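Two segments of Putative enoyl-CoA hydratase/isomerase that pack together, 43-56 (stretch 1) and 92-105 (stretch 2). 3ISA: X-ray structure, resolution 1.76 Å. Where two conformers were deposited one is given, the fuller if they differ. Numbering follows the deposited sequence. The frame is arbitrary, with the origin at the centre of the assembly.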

ATOM      1  N   VAL D  43      15.462   2.215  26.495  1.00 15.82           N
ATOM      2  CA  VAL D  43      14.565   1.417  25.640  1.00 16.57           C
ATOM      3  C   VAL D  43      15.350   0.471  24.711  1.00 19.17           C
ATOM      4  O   VAL D  43      15.013  -0.712  24.609  1.00 20.23           O
ATOM      5  CB  VAL D  43      13.545   2.319  24.870  1.00 15.46           C
ATOM      6  CG1 VAL D  43      12.792   1.519  23.855  1.00 16.32           C
ATOM      7  CG2 VAL D  43      12.547   2.959  25.882  1.00 20.16           C
ATOM      8  N   ASP D  44      16.401   0.984  24.071  1.00 16.58           N
ATOM      9  CA  ASP D  44      17.270   0.154  23.212  1.00 17.34           C
ATOM     10  C   ASP D  44      17.919  -0.998  23.988  1.00 17.42           C
ATOM     11  O   ASP D  44      17.983  -2.118  23.481  1.00 20.67           O
ATOM     12  CB  ASP D  44      18.356   0.988  22.526  1.00 18.65           C
ATOM     13  CG  ASP D  44      17.811   1.894  21.427  1.00 25.95           C
ATOM     14  OD1 ASP D  44      16.605   1.834  21.105  1.00 21.57           O
ATOM     15  OD2 ASP D  44      18.599   2.692  20.879  1.00 26.65           O
ATOM     16  N   ALA D  45      18.374  -0.722  25.214  1.00 17.95           N
ATOM     17  CA  ALA D  45      18.994  -1.738  26.065  1.00 18.76           C
ATOM     18  C   ALA D  45      17.974  -2.808  26.454  1.00 21.52           C
ATOM     19  O   ALA D  45      18.278  -3.994  26.406  1.00 20.53           O
ATOM     20  CB  ALA D  45      19.602  -1.089  27.301  1.00 15.81           C
ATOM     21  N   ALA D  46      16.760  -2.382  26.811  1.00 20.39           N
ATOM     22  CA  ALA D  46      15.674  -3.315  27.124  1.00 23.21           C
ATOM     23  C   ALA D  46      15.296  -4.223  25.937  1.00 18.88           C
ATOM     24  O   ALA D  46      14.981  -5.402  26.144  1.00 22.86           O
ATOM     25  CB  ALA D  46      14.464  -2.567  27.635  1.00 20.46           C
ATOM     26  N   HIS D  47      15.340  -3.673  24.715  1.00 19.18           N
ATOM     27  CA  HIS D  47      15.051  -4.469  23.541  0.50 19.81           C
ATOM     28  C   HIS D  47      16.166  -5.500  23.283  1.00 22.29           C
ATOM     29  O   HIS D  47      15.876  -6.649  22.946  1.00 20.16           O
ATOM     30  CB  HIS D  47      14.757  -3.571  22.336  0.50 19.14           C
ATOM     31  CG  HIS D  47      13.510  -2.745  22.491  0.50 20.29           C
ATOM     32  ND1 HIS D  47      13.141  -1.772  21.588  0.50 17.91           N
ATOM     33  CD2 HIS D  47      12.555  -2.743  23.452  0.50  8.61           C
ATOM     34  CE1 HIS D  47      12.008  -1.220  21.979  0.50 10.71           C
ATOM     35  NE2 HIS D  47      11.639  -1.783  23.114  0.50 12.92           N
ATOM     36  N   ARG D  48      17.420  -5.112  23.489  1.00 21.79           N
ATOM     37  CA  ARG D  48      18.543  -6.057  23.399  1.00 21.31           C
ATOM     38  C   ARG D  48      18.401  -7.192  24.417  1.00 21.78           C
ATOM     39  O   ARG D  48      18.659  -8.361  24.109  1.00 22.97           O
ATOM     40  CB  ARG D  48      19.877  -5.333  23.579  1.00 22.08           C
ATOM     41  CG  ARG D  48      20.301  -4.488  22.363  1.00 18.45           C
ATOM     42  CD  ARG D  48      21.797  -4.100  22.432  1.00 22.64           C
ATOM     43  NE  ARG D  48      22.187  -3.642  23.774  1.00 28.20           N
ATOM     44  CZ  ARG D  48      22.113  -2.381  24.205  1.00 35.38           C
ATOM     45  NH1 ARG D  48      21.671  -1.419  23.389  1.00 25.72           N
ATOM     46  NH2 ARG D  48      22.491  -2.078  25.457  1.00 23.33           N
ATOM     47  N   GLU D  49      17.928  -6.849  25.614  1.00 15.67           N
ATOM     48  CA  GLU D  49      17.849  -7.806  26.721  1.00 23.72           C
ATOM     49  C   GLU D  49      16.492  -8.525  26.756  1.00 22.34           C
ATOM     50  O   GLU D  49      16.229  -9.372  27.627  1.00 23.66           O
ATOM     51  CB  GLU D  49      18.217  -7.088  28.036  1.00 25.21           C
ATOM     52  CG  GLU D  49      19.690  -6.547  27.985  1.00 26.71           C
ATOM     53  CD  GLU D  49      20.121  -5.604  29.130  1.00 31.98           C
ATOM     54  OE1 GLU D  49      19.890  -5.934  30.306  1.00 24.44           O
ATOM     55  OE2 GLU D  49      20.750  -4.546  28.845  1.00 33.88           O
ATOM     56  N   GLN D  50      15.649  -8.199  25.775  1.00 22.39           N
ATOM     57  CA  GLN D  50      14.308  -8.801  25.610  1.00 20.46           C
ATOM     58  C   GLN D  50      13.458  -8.768  26.879  1.00 19.22           C
ATOM     59  O   GLN D  50      12.796  -9.753  27.224  1.00 20.19           O
ATOM     60  CB  GLN D  50      14.399 -10.218  25.045  1.00 22.05           C
ATOM     61  CG  GLN D  50      14.951 -10.248  23.641  1.00 24.95           C
ATOM     62  CD  GLN D  50      14.930 -11.634  23.062  1.00 37.67           C
ATOM     63  OE1 GLN D  50      15.608 -12.524  23.557  1.00 39.91           O
ATOM     64  NE2 GLN D  50      14.135 -11.832  22.012  1.00 35.47           N
ATOM     65  N   VAL D  51      13.491  -7.621  27.556  1.00 20.14           N
ATOM     66  CA  VAL D  51      12.696  -7.372  28.750  1.00 21.07           C
ATOM     67  C   VAL D  51      11.199  -7.510  28.416  1.00 19.52           C
ATOM     68  O   VAL D  51      10.699  -6.884  27.468  1.00 20.90           O
ATOM     69  CB  VAL D  51      13.010  -5.976  29.357  1.00 23.31           C
ATOM     70  CG1 VAL D  51      12.197  -5.743  30.629  1.00 18.00           C
ATOM     71  CG2 VAL D  51      14.527  -5.832  29.637  1.00 20.34           C
ATOM     72  N   PRO D  52      10.486  -8.363  29.160  1.00 20.17           N
ATOM     73  CA  PRO D  52       9.068  -8.617  28.830  1.00 19.89           C
ATOM     74  C   PRO D  52       8.163  -7.391  28.943  1.00 17.00           C
ATOM     75  O   PRO D  52       7.312  -7.155  28.057  1.00 19.04           O
ATOM     76  CB  PRO D  52       8.660  -9.693  29.841  1.00 18.63           C
ATOM     77  CG  PRO D  52       9.965 -10.359  30.244  1.00 21.07           C
ATOM     78  CD  PRO D  52      10.942  -9.202  30.289  1.00 21.58           C
ATOM     79  N   LEU D  53       8.363  -6.605  30.001  1.00 16.83           N
ATOM     80  CA  LEU D  53       7.512  -5.451  30.275  1.00 17.45           C
ATOM     81  C   LEU D  53       8.333  -4.183  30.531  1.00 20.13           C
ATOM     82  O   LEU D  53       9.257  -4.178  31.367  1.00 19.90           O
ATOM     83  CB  LEU D  53       6.626  -5.723  31.498  1.00 16.73           C
ATOM     84  CG  LEU D  53       5.794  -4.535  31.996  1.00 15.67           C
ATOM     85  CD1 LEU D  53       4.640  -4.211  31.024  1.00 20.51           C
ATOM     86  CD2 LEU D  53       5.241  -4.804  33.400  1.00 16.62           C
ATOM     87  N   LEU D  54       8.003  -3.117  29.813  1.00 17.40           N
ATOM     88  CA  LEU D  54       8.528  -1.784  30.119  1.00 14.67           C
ATOM     89  C   LEU D  54       7.443  -0.969  30.776  1.00 20.93           C
ATOM     90  O   LEU D  54       6.339  -0.805  30.217  1.00 18.84           O
ATOM     91  CB  LEU D  54       8.982  -1.057  28.842  1.00 20.13           C
ATOM     92  CG  LEU D  54       9.843  -1.862  27.869  1.00 20.70           C
ATOM     93  CD1 LEU D  54      10.313  -0.996  26.684  1.00 20.52           C
ATOM     94  CD2 LEU D  54      11.022  -2.517  28.589  1.00 21.19           C
ATOM     95  N   VAL D  55       7.756  -0.448  31.958  1.00 16.77           N
ATOM     96  CA  VAL D  55       6.838   0.425  32.691  1.00 16.46           C
ATOM     97  C   VAL D  55       7.335   1.881  32.640  1.00 17.47           C
ATOM     98  O   VAL D  55       8.523   2.161  32.871  1.00 20.46           O
ATOM     99  CB  VAL D  55       6.662  -0.030  34.172  1.00 22.11           C
ATOM    100  CG1 VAL D  55       5.725   0.920  34.932  1.00 19.93           C
ATOM    101  CG2 VAL D  55       6.169  -1.474  34.240  1.00 20.45           C
ATOM    102  N   PHE D  56       6.431   2.803  32.303  1.00 16.81           N
ATOM    103  CA  PHE D  56       6.738   4.231  32.295  1.00 16.52           C
ATOM    104  C   PHE D  56       5.930   5.014  33.335  1.00 20.80           C
ATOM    105  O   PHE D  56       4.700   4.953  33.362  1.00 20.30           O
ATOM    106  CB  PHE D  56       6.503   4.820  30.906  1.00 16.70           C
ATOM    107  CG  PHE D  56       7.416   4.247  29.854  1.00 18.87           C
ATOM    108  CD1 PHE D  56       8.626   4.882  29.560  1.00 21.35           C
ATOM    109  CD2 PHE D  56       7.075   3.075  29.171  1.00 20.03           C
ATOM    110  CE1 PHE D  56       9.479   4.363  28.607  1.00 18.97           C
ATOM    111  CE2 PHE D  56       7.936   2.536  28.193  1.00 21.66           C
ATOM    112  CZ  PHE D  56       9.138   3.193  27.918  1.00 17.77           C
ATOM    113  N   GLN D  92       8.400   6.082  18.448  1.00 16.22           N
ATOM    114  CA  GLN D  92       8.277   4.957  17.541  1.00 18.12           C
ATOM    115  C   GLN D  92       8.907   3.681  18.119  1.00 19.37           C
ATOM    116  O   GLN D  92       8.369   2.583  17.937  1.00 18.39           O
ATOM    117  CB  GLN D  92       8.845   5.338  16.165  1.00 18.29           C
ATOM    118  CG  GLN D  92       7.948   6.382  15.461  1.00 12.06           C
ATOM    119  CD  GLN D  92       8.380   6.685  14.040  1.00 18.28           C
ATOM    120  OE1 GLN D  92       9.265   6.017  13.481  1.00 19.43           O
ATOM    121  NE2 GLN D  92       7.744   7.684  13.438  1.00 19.14           N
ATOM    122  N   ARG D  93      10.030   3.827  18.825  1.00 19.93           N
ATOM    123  CA  ARG D  93      10.679   2.703  19.495  1.00 18.86           C
ATOM    124  C   ARG D  93       9.777   2.121  20.583  1.00 16.52           C
ATOM    125  O   ARG D  93       9.638   0.910  20.684  1.00 17.21           O
ATOM    126  CB  ARG D  93      11.999   3.150  20.120  1.00 20.01           C
ATOM    127  CG  ARG D  93      13.174   3.098  19.171  1.00 26.78           C
ATOM    128  CD  ARG D  93      14.141   4.176  19.563  1.00 30.17           C
ATOM    129  NE  ARG D  93      15.546   3.799  19.433  1.00 36.53           N
ATOM    130  CZ  ARG D  93      16.316   4.119  18.404  1.00 31.33           C
ATOM    131  NH1 ARG D  93      17.587   3.758  18.406  1.00 33.46           N
ATOM    132  NH2 ARG D  93      15.824   4.802  17.378  1.00 29.71           N
ATOM    133  N   VAL D  94       9.152   2.994  21.366  1.00 13.31           N
ATOM    134  CA  VAL D  94       8.212   2.556  22.415  1.00 13.70           C
ATOM    135  C   VAL D  94       6.953   1.917  21.784  1.00 13.79           C
ATOM    136  O   VAL D  94       6.559   0.794  22.167  1.00 14.50           O
ATOM    137  CB  VAL D  94       7.861   3.710  23.376  1.00 17.39           C
ATOM    138  CG1 VAL D  94       6.837   3.248  24.449  1.00 15.31           C
ATOM    139  CG2 VAL D  94       9.140   4.267  24.022  1.00 17.23           C
ATOM    140  N   ALA D  95       6.368   2.604  20.798  1.00 14.70           N
ATOM    141  CA  ALA D  95       5.147   2.117  20.109  1.00 18.83           C
ATOM    142  C   ALA D  95       5.310   0.747  19.462  1.00 20.28           C
ATOM    143  O   ALA D  95       4.409  -0.100  19.559  1.00 19.10           O
ATOM    144  CB  ALA D  95       4.649   3.122  19.094  1.00 20.20           C
ATOM    145  N   GLY D  96       6.453   0.540  18.810  1.00 18.56           N
ATOM    146  CA  GLY D  96       6.760  -0.713  18.108  1.00 18.95           C
ATOM    147  C   GLY D  96       7.554  -1.718  18.942  1.00 21.78           C
ATOM    148  O   GLY D  96       8.158  -2.637  18.396  1.00 19.96           O
ATOM    149  N   SER D  97       7.549  -1.552  20.260  1.00 16.48           N
ATOM    150  CA  SER D  97       8.370  -2.390  21.149  1.00 15.10           C
ATOM    151  C   SER D  97       7.923  -3.870  21.097  1.00 15.11           C
ATOM    152  O   SER D  97       6.726  -4.153  21.133  1.00 18.80           O
ATOM    153  CB  SER D  97       8.288  -1.891  22.584  1.00 19.64           C
ATOM    154  OG  SER D  97       9.168  -2.610  23.441  1.00 21.71           O
ATOM    155  N   PRO D  98       8.888  -4.800  21.038  1.00 19.27           N
ATOM    156  CA  PRO D  98       8.605  -6.226  21.275  1.00 20.13           C
ATOM    157  C   PRO D  98       8.192  -6.499  22.725  1.00 19.16           C
ATOM    158  O   PRO D  98       7.609  -7.550  23.006  1.00 20.32           O
ATOM    159  CB  PRO D  98       9.947  -6.907  20.977  1.00 25.05           C
ATOM    160  CG  PRO D  98      10.737  -5.891  20.174  1.00 31.94           C
ATOM    161  CD  PRO D  98      10.309  -4.567  20.720  1.00 23.11           C
ATOM    162  N   SER D  99       8.539  -5.599  23.646  1.00 20.00           N
ATOM    163  CA  SER D  99       8.071  -5.714  25.038  1.00 19.33           C
ATOM    164  C   SER D  99       6.625  -5.254  25.119  1.00 21.90           C
ATOM    165  O   SER D  99       6.212  -4.375  24.367  1.00 17.72           O
ATOM    166  CB  SER D  99       8.877  -4.813  25.966  1.00 22.14           C
ATOM    167  OG  SER D  99      10.276  -5.036  25.868  1.00 21.34           O
ATOM    168  N   LEU D 100       5.857  -5.818  26.049  1.00 19.20           N
ATOM    169  CA  LEU D 100       4.606  -5.171  26.464  1.00 17.07           C
ATOM    170  C   LEU D 100       5.007  -3.840  27.123  1.00 21.85           C
ATOM    171  O   LEU D 100       6.059  -3.750  27.771  1.00 20.00           O
ATOM    172  CB  LEU D 100       3.841  -6.031  27.466  1.00 17.41           C
ATOM    173  CG  LEU D 100       2.519  -5.464  28.014  1.00 20.21           C
ATOM    174  CD1 LEU D 100       1.535  -5.166  26.836  1.00 23.34           C
ATOM    175  CD2 LEU D 100       1.898  -6.412  29.015  1.00 20.23           C
ATOM    176  N   THR D 101       4.191  -2.806  26.943  1.00 16.98           N
ATOM    177  CA  THR D 101       4.486  -1.497  27.544  1.00 14.79           C
ATOM    178  C   THR D 101       3.293  -1.017  28.358  1.00 21.09           C
ATOM    179  O   THR D 101       2.137  -1.189  27.942  1.00 19.00           O
ATOM    180  CB  THR D 101       4.847  -0.468  26.468  1.00 19.63           C
ATOM    181  OG1 THR D 101       3.776  -0.400  25.508  1.00 17.36           O
ATOM    182  CG2 THR D 101       6.165  -0.903  25.752  1.00 13.32           C
ATOM    183  N   LEU D 102       3.590  -0.426  29.516  1.00 20.12           N
ATOM    184  CA  LEU D 102       2.591   0.055  30.455  1.00 17.81           C
ATOM    185  C   LEU D 102       2.943   1.474  30.892  1.00 19.04           C
ATOM    186  O   LEU D 102       4.066   1.747  31.333  1.00 18.74           O
ATOM    187  CB  LEU D 102       2.507  -0.886  31.679  1.00 13.59           C
ATOM    188  CG  LEU D 102       1.753  -0.430  32.951  1.00 19.71           C
ATOM    189  CD1 LEU D 102       0.288  -0.253  32.661  1.00 22.56           C
ATOM    190  CD2 LEU D 102       1.914  -1.432  34.084  1.00 22.64           C
ATOM    191  N   ALA D 103       1.980   2.377  30.805  1.00 17.15           N
ATOM    192  CA  ALA D 103       2.205   3.737  31.263  1.00 15.28           C
ATOM    193  C   ALA D 103       1.212   4.070  32.370  1.00 19.44           C
ATOM    194  O   ALA D 103       0.063   3.643  32.325  1.00 22.39           O
ATOM    195  CB  ALA D 103       2.088   4.713  30.128  1.00 18.05           C
ATOM    196  N   LEU D 104       1.674   4.843  33.343  1.00 17.05           N
ATOM    197  CA  LEU D 104       0.886   5.186  34.511  1.00 19.71           C
ATOM    198  C   LEU D 104       0.992   6.688  34.716  1.00 22.17           C
ATOM    199  O   LEU D 104       2.055   7.196  35.097  1.00 21.76           O
ATOM    200  CB  LEU D 104       1.414   4.433  35.738  1.00 23.38           C
ATOM    201  CG  LEU D 104       1.374   2.900  35.707  1.00 18.44           C
ATOM    202  CD1 LEU D 104       2.316   2.329  36.773  1.00 25.84           C
ATOM    203  CD2 LEU D 104      -0.038   2.357  35.862  1.00 22.81           C
ATOM    204  N   ALA D 105      -0.092   7.400  34.399  1.00 22.14           N
ATOM    205  CA  ALA D 105      -0.081   8.864  34.394  1.00 23.06           C
ATOM    206  C   ALA D 105      -0.840   9.426  35.581  1.00 25.58           C
ATOM    207  O   ALA D 105      -1.807   8.824  36.050  1.00 22.97           O
ATOM    208  CB  ALA D 105      -0.693   9.410  33.127  1.00 27.32           C
TER

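Each stretch runs from the end of a helix through a short turn into a strand, and the two pack helix beside helix and strand beside strand, burying 818 Å² summed over both sides. The backbone contributes most regularly. Strands 53-56 and 100-105 are parallel, their N-to-C directions 16° apart and their axes approaching to 4.7 Å. Leu53, Leu54, Val55 and Phe56 pair in order with Leu100, Thr101, Leu102 and Ala103. Five hydrogen bonds form the ladder: Leu100 N to Pro52 O (2.8 Å), Leu54 N to Leu100 O (2.9 Å), Leu102 N to Leu54 O (2.9 Å), Phe56 N to Leu102 O (2.8 Å) and Leu104 N to Phe56 O (3.0 Å). The first is the most bent, with an N-H...O angle of 133°, whereas those donated by Leu54 and Phe56 are close to linear at 168° and 167°. Carbonyls of the ladder also receive CA-H...O contacts, such as Thr101 CA to Leu54 O at 3.3 Å and Leu53 CA to Leu100 O at 3.4 Å. Because Pro52 enters the ladder through its carbonyl, its lack of an amide hydrogen costs nothing here.

Polar side chains tie the turns and helices together. Asp44 and Arg93 form a two-pronged salt bridge, Arg93 NE to Asp44 OD1 at 2.8 Å and Arg93 NH1 to Asp44 OD2 at 2.9 Å, with N-H...O angles of 160° and 165°. Asp44 OD1 lies at the guanidinium edge, near its plane, where the N-H groups point. The CB of Asp44 projects sideways, but its chi1 of -72° (m) helps bring the carboxylate nearer. Ser99, buried and pointing toward stretch 1, donates a very short bond from its OG to Val51 O (2.5 Å), so a small hydroxyl side chain satisfies a carbonyl just before the strand. Ser97 OG has two donors: it accepts a bond from Ser99 N (3.1 Å) within its own turn and a weak one from His47 NE2 (2.6 Å), whose N-H...O angle is only 120°.

The His47 ring also makes a CH-pi contact. Pro98 CD sits 3.8 Å from the ring centroid of His47, 5° off the normal, and thus squarely over one face; the CD methylene of Pro98 presents its C-H groups to the ring face.

Apolar contacts complete the account. On one sheet face, Leu53 CD1 meets Leu100 CG at 3.9 Å and Leu102 CB at 4.0 Å, while Val55 CG1 reaches Leu104 CD1 at 4.1 Å. On the other face, Phe56, with chi1 of -64° (m), has 92 Å² covered by stretch 2, and its CE2 comes within 4.0 Å of Val94 CG1, linking strand to helix. Val43 CG2 touches Val94 CG2 at 4.1 Å, extending the contact between the helices. These aliphatic and aromatic residues are buried, as suits side chains without polar groups to satisfy.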